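Local coordinates for maternal protein tudor (Drosophila melanogaster, PDB 3NTK), which binds methylarginine-bearing Aubergine through its last extended Tudor domain and is required for primordial germ cell formation during oogenesis, at residues A[17-22]-A[109-114]; A[82-87]-A[105-110]; A[138-143]-A[153-158]. One frame throughout, in Å; residues are numbered along the deposited sequence.

From the N terminus, the chain runs through strand 16-21, makes helix 25-38 and the four-stranded Tudor sheet, and returns at 109-113 to lie beside 16-21. Interaction 1 closes that excursion of 86 residues. Interaction 2 closes a shorter one within it, bringing the 82-87 turn of the Tudor sheet against 105-110, the segment that leads into the returning strand; the segments 105-110 and 109-114 overlap at R109 and H110. Interaction 3 follows in series, a local hairpin of strands 137-145 and 151-157. Strand 109-113 pairs with 16-21 and with 151-157, placing interactions 1 and 3 in one OB-fold sheet, while interaction 2 holds the Tudor sheet to it.

Interaction 1. Residues A[17-22]-A[109-114]; sequences FYVQME and RHCELD
Two antiparallel strands of the OB-fold sheet meet here, 17-21 from the start of the chain and 109-113, which comes back after the four-stranded Tudor sheet has been built. Together they make the OB fold a composite of segments from before and after that sheet, as in other extended Tudor domains. F17 pairs with C111 and V19 with R109 as hydrogen-bonded pairs, and Y18 with H110 between them is non-hydrogen-bonded. The bond from C111 N to F17 O is 2.8 Å, and R109 N reaches V19 O at the same length. The short strand axes run at 126°, a strongly twisted pairing.

On one face of the sheet the buried F17, V19 and C111 pack together. The F17 ring has CG between its backbone N and carbonyl carbon (chi1 61°), and C111 CB sits over one ring face, 3.9 Å from the centroid. C111 SG then turns to V19 CG2, at 3.8 Å, while L113 brings CG to 3.9 Å from F17 CE1, its side chain at about a right angle to F17.

The other face carries Y18 and H110. Their ring planes are 53° apart, an oblique meeting in which H110 CD2 lies over the tyrosine face near the rim, 3.5 Å from Y18 CZ. The imidazole is held from both nitrogens: ND1 bonds to T150 OG1 and NE2 to S16 OG, which would fix its rotation.

At the far end R109 stretches out from CG to NE and forms a salt bridge with D24. The bent M21 crosses it at about a right angle, laying CG over one guanidinium face, 3.4 Å from R109 NE.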
loop_
_atom_site.group_PDB
_atom_site.type_symbol
_atom_site.label_atom_id
_atom_site.label_comp_id
_atom_site.label_asym_id
_atom_site.label_seq_id
_atom_site.Cartn_x
_atom_site.Cartn_y
_atom_site.Cartn_z
ATOM N N PHE A 17 8.525 1.348 -1.063
ATOM C CA PHE A 17 7.718 0.288 -0.488
ATOM C C PHE A 17 6.446 0.869 0.127
ATOM O O PHE A 17 6.319 2.087 0.285
ATOM C CB PHE A 17 8.513 -0.534 0.541
ATOM C CG PHE A 17 9.020 0.248 1.719
ATOM C CD1 PHE A 17 10.202 0.979 1.637
ATOM C CD2 PHE A 17 8.343 0.208 2.936
ATOM C CE1 PHE A 17 10.705 1.657 2.755
ATOM C CE2 PHE A 17 8.838 0.882 4.056
ATOM C CZ PHE A 17 10.020 1.605 3.964
ATOM N N TYR A 18 5.490 0.001 0.434
ATOM C CA TYR A 18 4.225 0.430 1.019
ATOM C C TYR A 18 3.960 -0.249 2.352
ATOM O O TYR A 18 4.277 -1.427 2.533
ATOM C CB TYR A 18 3.061 0.112 0.076
ATOM C CG TYR A 18 3.037 0.953 -1.176
ATOM C CD1 TYR A 18 3.846 0.640 -2.273
ATOM C CD2 TYR A 18 2.202 2.068 -1.263
ATOM C CE1 TYR A 18 3.818 1.423 -3.433
ATOM C CE2 TYR A 18 2.164 2.853 -2.411
ATOM C CZ TYR A 18 2.972 2.528 -3.489
ATOM O OH TYR A 18 2.925 3.323 -4.613
ATOM N N VAL A 19 3.350 0.494 3.269
ATOM C CA VAL A 19 3.027 -0.030 4.584
ATOM C C VAL A 19 1.598 0.298 4.984
ATOM O O VAL A 19 0.955 1.175 4.404
ATOM C CB VAL A 19 3.954 0.553 5.670
ATOM C CG1 VAL A 19 5.407 0.306 5.298
ATOM C CG2 VAL A 19 3.688 2.047 5.852
ATOM N N GLN A 20 1.108 -0.436 5.973
ATOM C CA GLN A 20 -0.214 -0.211 6.526
ATOM C C GLN A 20 0.069 0.025 8.000
ATOM O O GLN A 20 0.536 -0.874 8.705
ATOM C CB GLN A 20 -1.119 -1.435 6.338
ATOM C CG GLN A 20 -1.756 -1.534 4.946
ATOM C CD GLN A 20 -2.682 -2.737 4.788
ATOM O OE1 GLN A 20 -3.423 -2.842 3.806
ATOM N NE2 GLN A 20 -2.637 -3.653 5.749
ATOM N N MET A 21 -0.181 1.248 8.452
ATOM C CA MET A 21 0.054 1.621 9.837
ATOM C C MET A 21 -0.945 0.945 10.767
ATOM O O MET A 21 -2.134 0.842 10.456
ATOM C CB MET A 21 -0.056 3.138 9.996
ATOM C CG MET A 21 0.821 3.934 9.042
ATOM S SD MET A 21 2.584 3.634 9.293
ATOM C CE MET A 21 2.859 4.598 10.711
ATOM N N GLU A 22 -0.451 0.495 11.914
ATOM C CA GLU A 22 -1.282 -0.165 12.910
ATOM C C GLU A 22 -2.446 0.746 13.297
ATOM O O GLU A 22 -3.563 0.284 13.522
ATOM C CB GLU A 22 -0.436 -0.488 14.144
ATOM C CG GLU A 22 -1.145 -1.272 15.236
ATOM C CD GLU A 22 -0.231 -1.556 16.417
ATOM O OE1 GLU A 22 0.229 -0.590 17.062
ATOM O OE2 GLU A 22 0.037 -2.745 16.693
ATOM N N ARG A 109 0.482 3.356 2.764
ATOM C CA ARG A 109 1.318 4.537 2.602
ATOM C C ARG A 109 2.606 4.227 1.882
ATOM O O ARG A 109 3.275 3.243 2.193
ATOM C CB ARG A 109 1.654 5.134 3.963
ATOM C CG ARG A 109 0.441 5.451 4.781
ATOM C CD ARG A 109 0.816 6.169 6.050
ATOM N NE ARG A 109 -0.349 6.341 6.905
ATOM C CZ ARG A 109 -0.370 7.115 7.982
ATOM N NH1 ARG A 109 0.717 7.792 8.331
ATOM N NH2 ARG A 109 -1.474 7.203 8.708
ATOM N N HIS A 110 2.946 5.064 0.908
ATOM C CA HIS A 110 4.182 4.880 0.181
ATOM C C HIS A 110 5.301 5.464 1.040
ATOM O O HIS A 110 5.153 6.548 1.626
ATOM C CB HIS A 110 4.138 5.595 -1.174
ATOM C CG HIS A 110 5.356 5.355 -2.010
ATOM N ND1 HIS A 110 6.231 6.363 -2.356
ATOM C CD2 HIS A 110 5.871 4.214 -2.529
ATOM C CE1 HIS A 110 7.234 5.852 -3.050
ATOM N NE2 HIS A 110 7.041 4.551 -3.169
ATOM N N CYS A 111 6.414 4.740 1.106
ATOM C CA CYS A 111 7.578 5.146 1.891
ATOM C C CYS A 111 8.869 4.920 1.131
ATOM O O CYS A 111 8.928 4.107 0.208
ATOM C CB CYS A 111 7.699 4.310 3.170
ATOM S SG CYS A 111 6.325 4.339 4.304
ATOM N N GLU A 112 9.913 5.637 1.541
ATOM C CA GLU A 112 11.238 5.457 0.968
ATOM C C GLU A 112 12.203 5.650 2.128
ATOM O O GLU A 112 12.035 6.554 2.944
ATOM C CB GLU A 112 11.532 6.444 -0.173
ATOM C CG GLU A 112 11.614 7.913 0.175
ATOM C CD GLU A 112 12.078 8.751 -1.018
ATOM O OE1 GLU A 112 11.504 8.583 -2.118
ATOM O OE2 GLU A 112 13.006 9.581 -0.868
ATOM N N LEU A 113 13.198 4.779 2.214
ATOM C CA LEU A 113 14.156 4.858 3.302
ATOM C C LEU A 113 15.121 6.019 3.210
ATOM O O LEU A 113 15.520 6.438 2.123
ATOM C CB LEU A 113 14.991 3.577 3.390
ATOM C CG LEU A 113 14.371 2.307 3.969
ATOM C CD1 LEU A 113 15.442 1.221 4.035
ATOM C CD2 LEU A 113 13.813 2.591 5.350
ATOM N N ASP A 114 15.479 6.536 4.379
ATOM C CA ASP A 114 16.474 7.590 4.488
ATOM C C ASP A 114 17.699 6.778 4.064
ATOM O O ASP A 114 18.108 5.864 4.773
ATOM C CB ASP A 114 16.594 8.014 5.952
ATOM C CG ASP A 114 17.821 8.865 6.232
ATOM O OD1 ASP A 114 18.704 8.987 5.355
ATOM O OD2 ASP A 114 17.900 9.406 7.354
#

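Interaction 2. Residues A[82-87]-A[105-110]; sequences FIDFGN and ARYSRH
The backbones come together at a turn and a bend rather than as paired strands: D84 and Y107 have their CA atoms 4.2 Å apart, and I83 O faces the backbone N of S108. That oxygen accepts twice from S108. The backbone N gives a 3.3 Å bond to I83 O, in the carbonyl plane and on a lone pair but bent to 137° at the hydrogen, and the hydroxyl OG gives a shorter one, 2.6 Å to I83 O, from well above the plane. S108 OG is placed between its backbone N and carbonyl carbon (chi1 73°), on the side where the 82-87 turn lies.

D84 reaches across with its carboxylate. OD1 takes the N-H of Y107 at 2.8 Å on its anti lone pair and also forms a salt bridge with R66. The aspartate and tyrosine side chains run side by side, D84 OD1 lying 3.4 Å from Y107 CD2. An alanine in place of D84 would probably leave the Y107 N-H without its acceptor and R66 without this charged mate, loosening the turn's hold on 105-110. R106 folds back on its own segment: its NE donates to S108 O at 2.7 Å, in the guanidinium plane, while I83 O lies over one face of the group.

The turn joins strands 78-82 and 87-95 of the Tudor sheet, and 105-110 leads into OB-fold strand 109-113. Helix 25-38 covers D84 and Y107 with L28, strand 63-72 contributes R66, and Y18 of strand 16-21 packs on R106 and S108, so the contact lies where the two sheets and the long helix converge.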
loop_
_atom_site.group_PDB
_atom_site.type_symbol
_atom_site.label_atom_id
_atom_site.label_comp_id
_atom_site.label_asym_id
_atom_site.label_seq_id
_atom_site.Cartn_x
_atom_site.Cartn_y
_atom_site.Cartn_z
ATOM N N PHE A 82 -4.383 -0.246 -6.025
ATOM C CA PHE A 82 -5.279 -0.440 -4.892
ATOM C C PHE A 82 -4.738 0.406 -3.746
ATOM O O PHE A 82 -3.803 0.024 -3.042
ATOM C CB PHE A 82 -5.343 -1.925 -4.548
ATOM C CG PHE A 82 -5.967 -2.753 -5.638
ATOM C CD1 PHE A 82 -7.317 -2.608 -5.946
ATOM C CD2 PHE A 82 -5.205 -3.650 -6.378
ATOM C CE1 PHE A 82 -7.901 -3.350 -6.981
ATOM C CE2 PHE A 82 -5.779 -4.393 -7.411
ATOM C CZ PHE A 82 -7.130 -4.241 -7.711
ATOM N N ILE A 83 -5.341 1.577 -3.577
ATOM C CA ILE A 83 -4.884 2.539 -2.585
ATOM C C ILE A 83 -4.769 2.081 -1.139
ATOM O O ILE A 83 -3.976 2.634 -0.376
ATOM C CB ILE A 83 -5.747 3.812 -2.620
ATOM C CG1 ILE A 83 -7.187 3.492 -2.212
ATOM C CG2 ILE A 83 -5.701 4.421 -4.023
ATOM C CD1 ILE A 83 -8.038 4.742 -2.018
ATOM N N ASP A 84 -5.543 1.081 -0.743
ATOM C CA ASP A 84 -5.465 0.638 0.640
ATOM C C ASP A 84 -4.493 -0.518 0.841
ATOM O O ASP A 84 -4.217 -0.904 1.974
ATOM C CB ASP A 84 -6.856 0.260 1.153
ATOM C CG ASP A 84 -7.835 1.423 1.067
ATOM O OD1 ASP A 84 -7.427 2.557 1.406
ATOM O OD2 ASP A 84 -9.000 1.207 0.663
ATOM N N PHE A 85 -3.953 -1.045 -0.252
ATOM C CA PHE A 85 -3.026 -2.171 -0.156
ATOM C C PHE A 85 -1.703 -1.992 -0.892
ATOM O O PHE A 85 -0.840 -2.873 -0.865
ATOM C CB PHE A 85 -3.732 -3.453 -0.602
ATOM C CG PHE A 85 -4.890 -3.824 0.278
ATOM C CD1 PHE A 85 -6.130 -3.211 0.118
ATOM C CD2 PHE A 85 -4.721 -4.731 1.320
ATOM C CE1 PHE A 85 -7.183 -3.491 0.985
ATOM C CE2 PHE A 85 -5.764 -5.017 2.192
ATOM C CZ PHE A 85 -7.000 -4.395 2.025
ATOM N N GLY A 86 -1.551 -0.852 -1.554
ATOM C CA GLY A 86 -0.312 -0.541 -2.245
ATOM C C GLY A 86 0.142 -1.334 -3.457
ATOM O O GLY A 86 1.265 -1.129 -3.920
ATOM N N ASN A 87 -0.710 -2.211 -3.977
ATOM C CA ASN A 87 -0.349 -3.023 -5.138
ATOM C C ASN A 87 -1.065 -2.598 -6.420
ATOM O O ASN A 87 -2.157 -2.032 -6.371
ATOM C CB ASN A 87 -0.612 -4.504 -4.857
ATOM C CG ASN A 87 -2.090 -4.819 -4.729
ATOM O OD1 ASN A 87 -2.807 -4.184 -3.957
ATOM N ND2 ASN A 87 -2.553 -5.805 -5.488
ATOM N N ALA A 105 -9.003 8.689 3.578
ATOM C CA ALA A 105 -7.700 8.701 2.926
ATOM C C ALA A 105 -7.262 7.270 2.640
ATOM O O ALA A 105 -7.780 6.328 3.239
ATOM C CB ALA A 105 -6.676 9.388 3.834
ATOM N N ARG A 106 -6.312 7.109 1.721
ATOM C CA ARG A 106 -5.786 5.787 1.390
ATOM C C ARG A 106 -5.218 5.160 2.661
ATOM O O ARG A 106 -4.630 5.862 3.502
ATOM C CB ARG A 106 -4.687 5.906 0.331
ATOM C CG ARG A 106 -3.496 6.772 0.735
ATOM C CD ARG A 106 -2.460 6.792 -0.390
ATOM N NE ARG A 106 -1.906 5.459 -0.607
ATOM C CZ ARG A 106 -1.518 4.978 -1.782
ATOM N NH1 ARG A 106 -1.620 5.721 -2.881
ATOM N NH2 ARG A 106 -1.027 3.749 -1.856
ATOM N N TYR A 107 -5.394 3.848 2.812
ATOM C CA TYR A 107 -4.911 3.170 4.006
ATOM C C TYR A 107 -3.569 2.455 3.880
ATOM O O TYR A 107 -3.139 1.770 4.805
ATOM C CB TYR A 107 -5.988 2.234 4.561
ATOM C CG TYR A 107 -7.151 3.004 5.144
ATOM C CD1 TYR A 107 -6.943 3.959 6.139
ATOM C CD2 TYR A 107 -8.448 2.812 4.676
ATOM C CE1 TYR A 107 -8.000 4.707 6.653
ATOM C CE2 TYR A 107 -9.513 3.555 5.184
ATOM C CZ TYR A 107 -9.278 4.501 6.172
ATOM O OH TYR A 107 -10.321 5.245 6.678
ATOM N N SER A 108 -2.922 2.606 2.729
ATOM C CA SER A 108 -1.576 2.068 2.540
ATOM C C SER A 108 -0.764 3.344 2.311
ATOM O O SER A 108 -1.278 4.325 1.751
ATOM C CB SER A 108 -1.476 1.129 1.325
ATOM O OG SER A 108 -1.520 1.822 0.092
ATOM N N ARG A 109 0.482 3.356 2.764
ATOM C CA ARG A 109 1.318 4.537 2.602
ATOM C C ARG A 109 2.606 4.227 1.882
ATOM O O ARG A 109 3.275 3.243 2.193
ATOM C CB ARG A 109 1.654 5.134 3.963
ATOM C CG ARG A 109 0.441 5.451 4.781
ATOM C CD ARG A 109 0.816 6.169 6.050
ATOM N NE ARG A 109 -0.349 6.341 6.905
ATOM C CZ ARG A 109 -0.370 7.115 7.982
ATOM N NH1 ARG A 109 0.717 7.792 8.331
ATOM N NH2 ARG A 109 -1.474 7.203 8.708
ATOM N N HIS A 110 2.946 5.064 0.908
ATOM C CA HIS A 110 4.182 4.880 0.181
ATOM C C HIS A 110 5.301 5.464 1.040
ATOM O O HIS A 110 5.153 6.548 1.626
ATOM C CB HIS A 110 4.138 5.595 -1.174
ATOM C CG HIS A 110 5.356 5.355 -2.010
ATOM N ND1 HIS A 110 6.231 6.363 -2.356
ATOM C CD2 HIS A 110 5.871 4.214 -2.529
ATOM C CE1 HIS A 110 7.234 5.852 -3.050
ATOM N NE2 HIS A 110 7.041 4.551 -3.169
#

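Interaction 3. Residues A[138-143]-A[153-158]; sequences FQVEIL and VRLFYQ
One face of the F138 ring carries Y157 CD1, 3.5 Å from F138 CE2 and displaced toward the rim; the two rings meet obliquely, their planes at 36°. F156 O comes to the edge of the F138 ring. The F156 ring has Q139 O at its own edge, and its CE1 touches E141 CB obliquely. The guanidinium of R154 has L143 CD2 over one face, the leucine crossing the arginine at about a right angle.

E141 and R154 lie side by side, pointing the same way, with carboxylate and guanidinium planes nearly perpendicular (86°). Their salt bridge, 3.2 Å from R154 NH1 to E141 OE1, is on the syn side but bent. E141 puts CG anti to its backbone N (chi1 -169°), and the chain stays extended beyond it, beside R154. R154 NE is buried under L143 with no hydrogen-bond partner; D114 offers it a long, weak ion pair.

The opposite sheet face is apolar: V140 CG1 meets L155 CD1 at 3.9 Å, and V140 CB lies 4.1 Å from V153 CB. Four backbone bonds join Q139 with F156 and E141 with R154 in this antiparallel hairpin. At its open end one water oxygen accepts from Q139 NE2 and, at 2.8 Å, from Q158 N, while Q139 OE1 accepts from S159 N.

In the OB-fold sheet, strand 4-11 flanks 137-145, through backbone bonds of F138 with C6 and V140 with H4, and strand 109-113 flanks 151-157, where L113 packs on V153 and L155. Helix 120-131 covers F138 with F129 and I130, and helix 162-165 packs against Y157.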
loop_
_atom_site.group_PDB
_atom_site.type_symbol
_atom_site.label_atom_id
_atom_site.label_comp_id
_atom_site.label_asym_id
_atom_site.label_seq_id
_atom_site.Cartn_x
_atom_site.Cartn_y
_atom_site.Cartn_z
ATOM N N PHE A 138 6.717 -4.175 11.794
ATOM C CA PHE A 138 7.952 -3.399 11.736
ATOM C C PHE A 138 7.575 -2.048 12.316
ATOM O O PHE A 138 6.404 -1.797 12.588
ATOM C CB PHE A 138 8.414 -3.184 10.288
ATOM C CG PHE A 138 9.006 -4.403 9.644
ATOM C CD1 PHE A 138 8.193 -5.392 9.113
ATOM C CD2 PHE A 138 10.386 -4.567 9.586
ATOM C CE1 PHE A 138 8.746 -6.535 8.533
ATOM C CE2 PHE A 138 10.948 -5.704 9.010
ATOM C CZ PHE A 138 10.129 -6.687 8.483
ATOM N N GLN A 139 8.556 -1.181 12.526
ATOM C CA GLN A 139 8.256 0.160 13.010
ATOM C C GLN A 139 8.940 1.136 12.072
ATOM O O GLN A 139 9.974 0.824 11.479
ATOM C CB GLN A 139 8.769 0.399 14.431
ATOM C CG GLN A 139 8.133 -0.473 15.495
ATOM C CD GLN A 139 8.646 -1.886 15.435
ATOM O OE1 GLN A 139 9.861 -2.115 15.439
ATOM N NE2 GLN A 139 7.732 -2.849 15.382
ATOM N N VAL A 140 8.346 2.311 11.917
ATOM C CA VAL A 140 8.934 3.336 11.071
ATOM C C VAL A 140 8.944 4.654 11.813
ATOM O O VAL A 140 8.015 4.963 12.564
ATOM C CB VAL A 140 8.150 3.541 9.744
ATOM C CG1 VAL A 140 8.324 2.334 8.837
ATOM C CG2 VAL A 140 6.673 3.794 10.037
ATOM N N GLU A 141 10.019 5.413 11.630
ATOM C CA GLU A 141 10.124 6.734 12.219
ATOM C C GLU A 141 9.897 7.611 10.996
ATOM O O GLU A 141 10.635 7.504 10.021
ATOM C CB GLU A 141 11.526 6.989 12.782
ATOM C CG GLU A 141 11.617 8.242 13.651
ATOM C CD GLU A 141 13.043 8.751 13.829
ATOM O OE1 GLU A 141 13.982 7.926 13.833
ATOM O OE2 GLU A 141 13.220 9.980 13.980
ATOM N N ILE A 142 8.862 8.446 11.024
ATOM C CA ILE A 142 8.582 9.313 9.884
ATOM C C ILE A 142 9.380 10.606 9.998
ATOM O O ILE A 142 9.134 11.430 10.881
ATOM C CB ILE A 142 7.077 9.639 9.783
ATOM C CG1 ILE A 142 6.273 8.341 9.723
ATOM C CG2 ILE A 142 6.799 10.467 8.528
ATOM C CD1 ILE A 142 4.771 8.550 9.642
ATOM N N LEU A 143 10.343 10.771 9.099
ATOM C CA LEU A 143 11.193 11.948 9.105
ATOM C C LEU A 143 10.542 13.101 8.361
ATOM O O LEU A 143 10.792 14.268 8.668
ATOM C CB LEU A 143 12.550 11.619 8.473
ATOM C CG LEU A 143 13.304 10.440 9.098
ATOM C CD1 LEU A 143 14.621 10.236 8.366
ATOM C CD2 LEU A 143 13.551 10.704 10.570
ATOM N N VAL A 153 11.331 7.626 5.664
ATOM C CA VAL A 153 11.379 6.989 6.975
ATOM C C VAL A 153 12.664 6.251 7.342
ATOM O O VAL A 153 13.542 6.036 6.513
ATOM C CB VAL A 153 10.229 5.949 7.102
ATOM C CG1 VAL A 153 8.896 6.572 6.695
ATOM C CG2 VAL A 153 10.533 4.726 6.225
ATOM N N ARG A 154 12.749 5.879 8.616
ATOM C CA ARG A 154 13.848 5.079 9.141
ATOM C C ARG A 154 13.111 3.819 9.572
ATOM O O ARG A 154 12.085 3.897 10.255
ATOM C CB ARG A 154 14.510 5.743 10.344
ATOM C CG ARG A 154 15.376 6.929 9.988
ATOM C CD ARG A 154 15.947 7.569 11.238
ATOM N NE ARG A 154 16.574 8.854 10.945
ATOM C CZ ARG A 154 16.880 9.761 11.866
ATOM N NH1 ARG A 154 16.621 9.525 13.145
ATOM N NH2 ARG A 154 17.435 10.910 11.508
ATOM N N LEU A 155 13.624 2.666 9.164
ATOM C CA LEU A 155 12.976 1.395 9.459
ATOM C C LEU A 155 13.563 0.657 10.660
ATOM O O LEU A 155 14.781 0.630 10.862
ATOM C CB LEU A 155 13.042 0.501 8.216
ATOM C CG LEU A 155 12.333 -0.856 8.230
ATOM C CD1 LEU A 155 10.834 -0.655 8.336
ATOM C CD2 LEU A 155 12.685 -1.623 6.959
ATOM N N PHE A 156 12.677 0.059 11.449
ATOM C CA PHE A 156 13.076 -0.700 12.627
ATOM C C PHE A 156 12.376 -2.049 12.658
ATOM O O PHE A 156 11.295 -2.225 12.090
ATOM C CB PHE A 156 12.738 0.064 13.911
ATOM C CG PHE A 156 13.406 1.407 14.014
ATOM C CD1 PHE A 156 12.997 2.465 13.211
ATOM C CD2 PHE A 156 14.458 1.607 14.903
ATOM C CE1 PHE A 156 13.630 3.707 13.286
ATOM C CE2 PHE A 156 15.098 2.845 14.987
ATOM C CZ PHE A 156 14.682 3.896 14.176
ATOM N N TYR A 157 13.003 -3.007 13.327
ATOM C CA TYR A 157 12.436 -4.339 13.462
ATOM C C TYR A 157 12.659 -4.726 14.920
ATOM O O TYR A 157 13.793 -4.740 15.396
ATOM C CB TYR A 157 13.139 -5.313 12.521
ATOM C CG TYR A 157 12.562 -6.704 12.560
ATOM C CD1 TYR A 157 11.215 -6.934 12.277
ATOM C CD2 TYR A 157 13.365 -7.795 12.885
ATOM C CE1 TYR A 157 10.682 -8.221 12.318
ATOM C CE2 TYR A 157 12.847 -9.079 12.926
ATOM C CZ TYR A 157 11.510 -9.286 12.644
ATOM O OH TYR A 157 11.014 -10.562 12.689
ATOM N N GLN A 158 11.572 -5.025 15.624
ATOM C CA GLN A 158 11.649 -5.349 17.043
ATOM C C GLN A 158 12.203 -4.112 17.750
ATOM O O GLN A 158 12.947 -4.204 18.723
ATOM C CB GLN A 158 12.550 -6.561 17.276
ATOM C CG GLN A 158 11.958 -7.861 16.755
ATOM C CD GLN A 158 12.791 -9.068 17.129
ATOM O OE1 GLN A 158 13.171 -9.234 18.289
ATOM N NE2 GLN A 158 13.069 -9.927 16.154
HETATM O O HOH W 1 8.870 -5.445 15.036
#